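PDB 2WBT: B-129, which probably binds DNA through two zinc fingers of the C2H2 type and is essential for the function of its hyperthermophilic archaeal virus. Local coordinates for residues A[60-65]-A[103-108]. Sequence-based numbering, arbitrary orientation. Where two conformers were deposited one is given.
Sequences SSYLYR and CPVCKK. With ZN (zinc ion), chain D.
Tyr62, on the helix 60-72, lays one face of its ring under Val105 and meets Pro104 obliquely; these two residues lie between the metal-binding cysteines of the second C2H2 zinc finger. This Cys-Pro-Val-Cys turn is the CxxC knuckle of the finger: Cys103 SG binds the zinc at 2.3 Å and Cys106 SG is its second sulfur ligand, while His119 and His124 complete the site. The knuckle is braced from within, because the sulfur of Cys103 also accepts the backbone N-H of Val105 and, weakly, that of Cys106, and Lys107 N bonds to Cys103 O. Pinned by the metal and these bonds, the turn probably moves little, and its two middle residues offer an apolar surface; a large aromatic ring suits the helix side of the contact.

From CB, which points at the knuckle, the Tyr62 side chain runs with CG anti to the backbone N (chi1 175°), carrying the ring away from its helix. CG and CD2 pass beneath Val105 CG2, at 4.1 and 3.8 Å, and CE2 comes nearer to the same methyl. The methyl sits over the middle of the ring, 3.7 Å from its centroid and 13° off the normal, a CH-pi contact. Along the CD1-CE1 flank, on the same side of the ring plane as the methyl, CD1 meets Pro104 CB and CE1 approaches Pro104 CG; the rigid proline ring brings two methylenes there. The beta-branched valine suits its place because CG2 can reach the ring while CG1 points elsewhere.

Leu81 of the first finger also touches Tyr62, as does Ile126 near the C-terminus; with the knuckle contact added, this one residue joins the helix to both fingers. Beyond CZ, the phenol's polar end turns to the first finger, where Tyr62 OH is hydrogen-bonded to Pro78 O.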
loop_
_atom_site.group_PDB
_atom_site.type_symbol
_atom_site.label_atom_id
_atom_site.label_comp_id
_atom_site.label_asym_id
_atom_site.label_seq_id
_atom_site.Cartn_x
_atom_site.Cartn_y
_atom_site.Cartn_z
ATOM N N SER A 60 -2.750 -2.050 7.403
ATOM C CA SER A 60 -3.729 -1.837 6.329
ATOM C C SER A 60 -4.778 -0.781 6.673
ATOM O O SER A 60 -5.133 0.044 5.830
ATOM C CB SER A 60 -4.423 -3.153 5.977
ATOM O OG SER A 60 -3.509 -4.076 5.413
ATOM N N SER A 61 -5.279 -0.830 7.904
ATOM C CA SER A 61 -6.212 0.179 8.415
ATOM C C SER A 61 -5.676 1.593 8.192
ATOM O O SER A 61 -6.419 2.493 7.802
ATOM C CB SER A 61 -6.463 -0.035 9.910
ATOM O OG SER A 61 -7.555 0.748 10.361
ATOM N N TYR A 62 -4.382 1.772 8.441
ATOM C CA TYR A 62 -3.715 3.060 8.237
ATOM C C TYR A 62 -3.658 3.449 6.759
ATOM O O TYR A 62 -3.913 4.600 6.398
ATOM C CB TYR A 62 -2.294 3.019 8.807
ATOM C CG TYR A 62 -1.506 4.276 8.530
ATOM C CD1 TYR A 62 -1.581 5.363 9.390
ATOM C CD2 TYR A 62 -0.700 4.386 7.401
ATOM C CE1 TYR A 62 -0.868 6.526 9.140
ATOM C CE2 TYR A 62 0.016 5.544 7.140
ATOM C CZ TYR A 62 -0.071 6.612 8.015
ATOM O OH TYR A 62 0.638 7.763 7.764
ATOM N N LEU A 63 -3.309 2.476 5.923
ATOM C CA LEU A 63 -3.129 2.680 4.485
ATOM C C LEU A 63 -4.424 3.138 3.807
ATOM O O LEU A 63 -4.415 4.079 3.018
ATOM C CB LEU A 63 -2.612 1.384 3.848
ATOM C CG LEU A 63 -2.059 1.437 2.419
ATOM C CD1 LEU A 63 -0.884 0.472 2.253
ATOM C CD2 LEU A 63 -3.154 1.144 1.395
ATOM N N TYR A 64 -5.532 2.478 4.133
ATOM C CA TYR A 64 -6.836 2.817 3.548
ATOM C C TYR A 64 -7.485 4.052 4.171
ATOM O O TYR A 64 -8.351 4.677 3.554
ATOM C CB TYR A 64 -7.774 1.608 3.608
ATOM C CG TYR A 64 -7.415 0.581 2.563
ATOM C CD1 TYR A 64 -7.636 0.839 1.213
ATOM C CD2 TYR A 64 -6.825 -0.629 2.912
ATOM C CE1 TYR A 64 -7.294 -0.085 0.239
ATOM C CE2 TYR A 64 -6.481 -1.564 1.944
ATOM C CZ TYR A 64 -6.718 -1.285 0.609
ATOM O OH TYR A 64 -6.381 -2.207 -0.356
ATOM N N ARG A 65 -7.065 4.402 5.384
ATOM C CA ARG A 65 -7.437 5.683 5.988
ATOM C C ARG A 65 -6.598 6.826 5.408
ATOM O O ARG A 65 -7.081 7.954 5.291
ATOM C CB ARG A 65 -7.300 5.625 7.512
ATOM C CG ARG A 65 -8.467 4.914 8.186
ATOM C CD ARG A 65 -8.336 4.854 9.702
ATOM N NE ARG A 65 -8.171 6.179 10.304
ATOM C CZ ARG A 65 -7.123 6.578 11.029
ATOM N NH1 ARG A 65 -6.103 5.760 11.285
ATOM N NH2 ARG A 65 -7.098 7.814 11.517
ATOM N N CYS A 103 3.896 6.218 16.313
ATOM C CA CYS A 103 3.763 6.118 14.862
ATOM C C CYS A 103 2.521 5.298 14.513
ATOM O O CYS A 103 2.422 4.137 14.932
ATOM C CB CYS A 103 5.019 5.493 14.247
ATOM S SG CYS A 103 4.850 5.057 12.494
ATOM N N PRO A 104 1.582 5.888 13.726
ATOM C CA PRO A 104 0.305 5.227 13.426
ATOM C C PRO A 104 0.472 3.903 12.679
ATOM O O PRO A 104 -0.468 3.109 12.609
ATOM C CB PRO A 104 -0.414 6.247 12.531
ATOM C CG PRO A 104 0.668 7.058 11.941
ATOM C CD PRO A 104 1.678 7.186 13.030
ATOM N N VAL A 105 1.667 3.679 12.139
ATOM C CA VAL A 105 1.966 2.512 11.320
ATOM C C VAL A 105 2.577 1.371 12.141
ATOM O O VAL A 105 2.009 0.281 12.211
ATOM C CB VAL A 105 2.931 2.882 10.170
ATOM C CG1 VAL A 105 3.074 1.721 9.198
ATOM C CG2 VAL A 105 2.441 4.129 9.441
ATOM N N CYS A 106 3.725 1.632 12.760
ATOM C CA CYS A 106 4.504 0.589 13.458
ATOM C C CYS A 106 4.366 0.584 14.981
ATOM O O CYS A 106 4.772 -0.379 15.629
ATOM C CB CYS A 106 5.982 0.687 13.086
ATOM S SG CYS A 106 6.884 1.974 13.963
ATOM N N LYS A 107 3.822 1.658 15.548
ATOM C CA LYS A 107 3.530 1.727 16.989
ATOM C C LYS A 107 4.760 1.926 17.876
ATOM O O LYS A 107 4.729 1.616 19.071
ATOM C CB LYS A 107 2.752 0.487 17.446
ATOM C CG LYS A 107 1.442 0.312 16.723
ATOM C CD LYS A 107 0.415 1.298 17.244
ATOM C CE LYS A 107 -0.655 1.589 16.216
ATOM N NZ LYS A 107 -1.918 2.058 16.851
ATOM N N LYS A 108 5.816 2.467 17.281
ATOM C CA LYS A 108 7.043 2.793 17.990
ATOM C C LYS A 108 6.896 4.172 18.631
ATOM O O LYS A 108 6.254 5.053 18.056
ATOM C CB LYS A 108 8.206 2.787 17.005
ATOM C CG LYS A 108 9.558 2.955 17.636
ATOM C CD LYS A 108 10.615 3.155 16.581
ATOM C CE LYS A 108 11.774 3.876 17.160
ATOM N NZ LYS A 108 12.904 3.967 16.182
HETATM ZN ZN ZN D . 6.470 3.476 12.507
#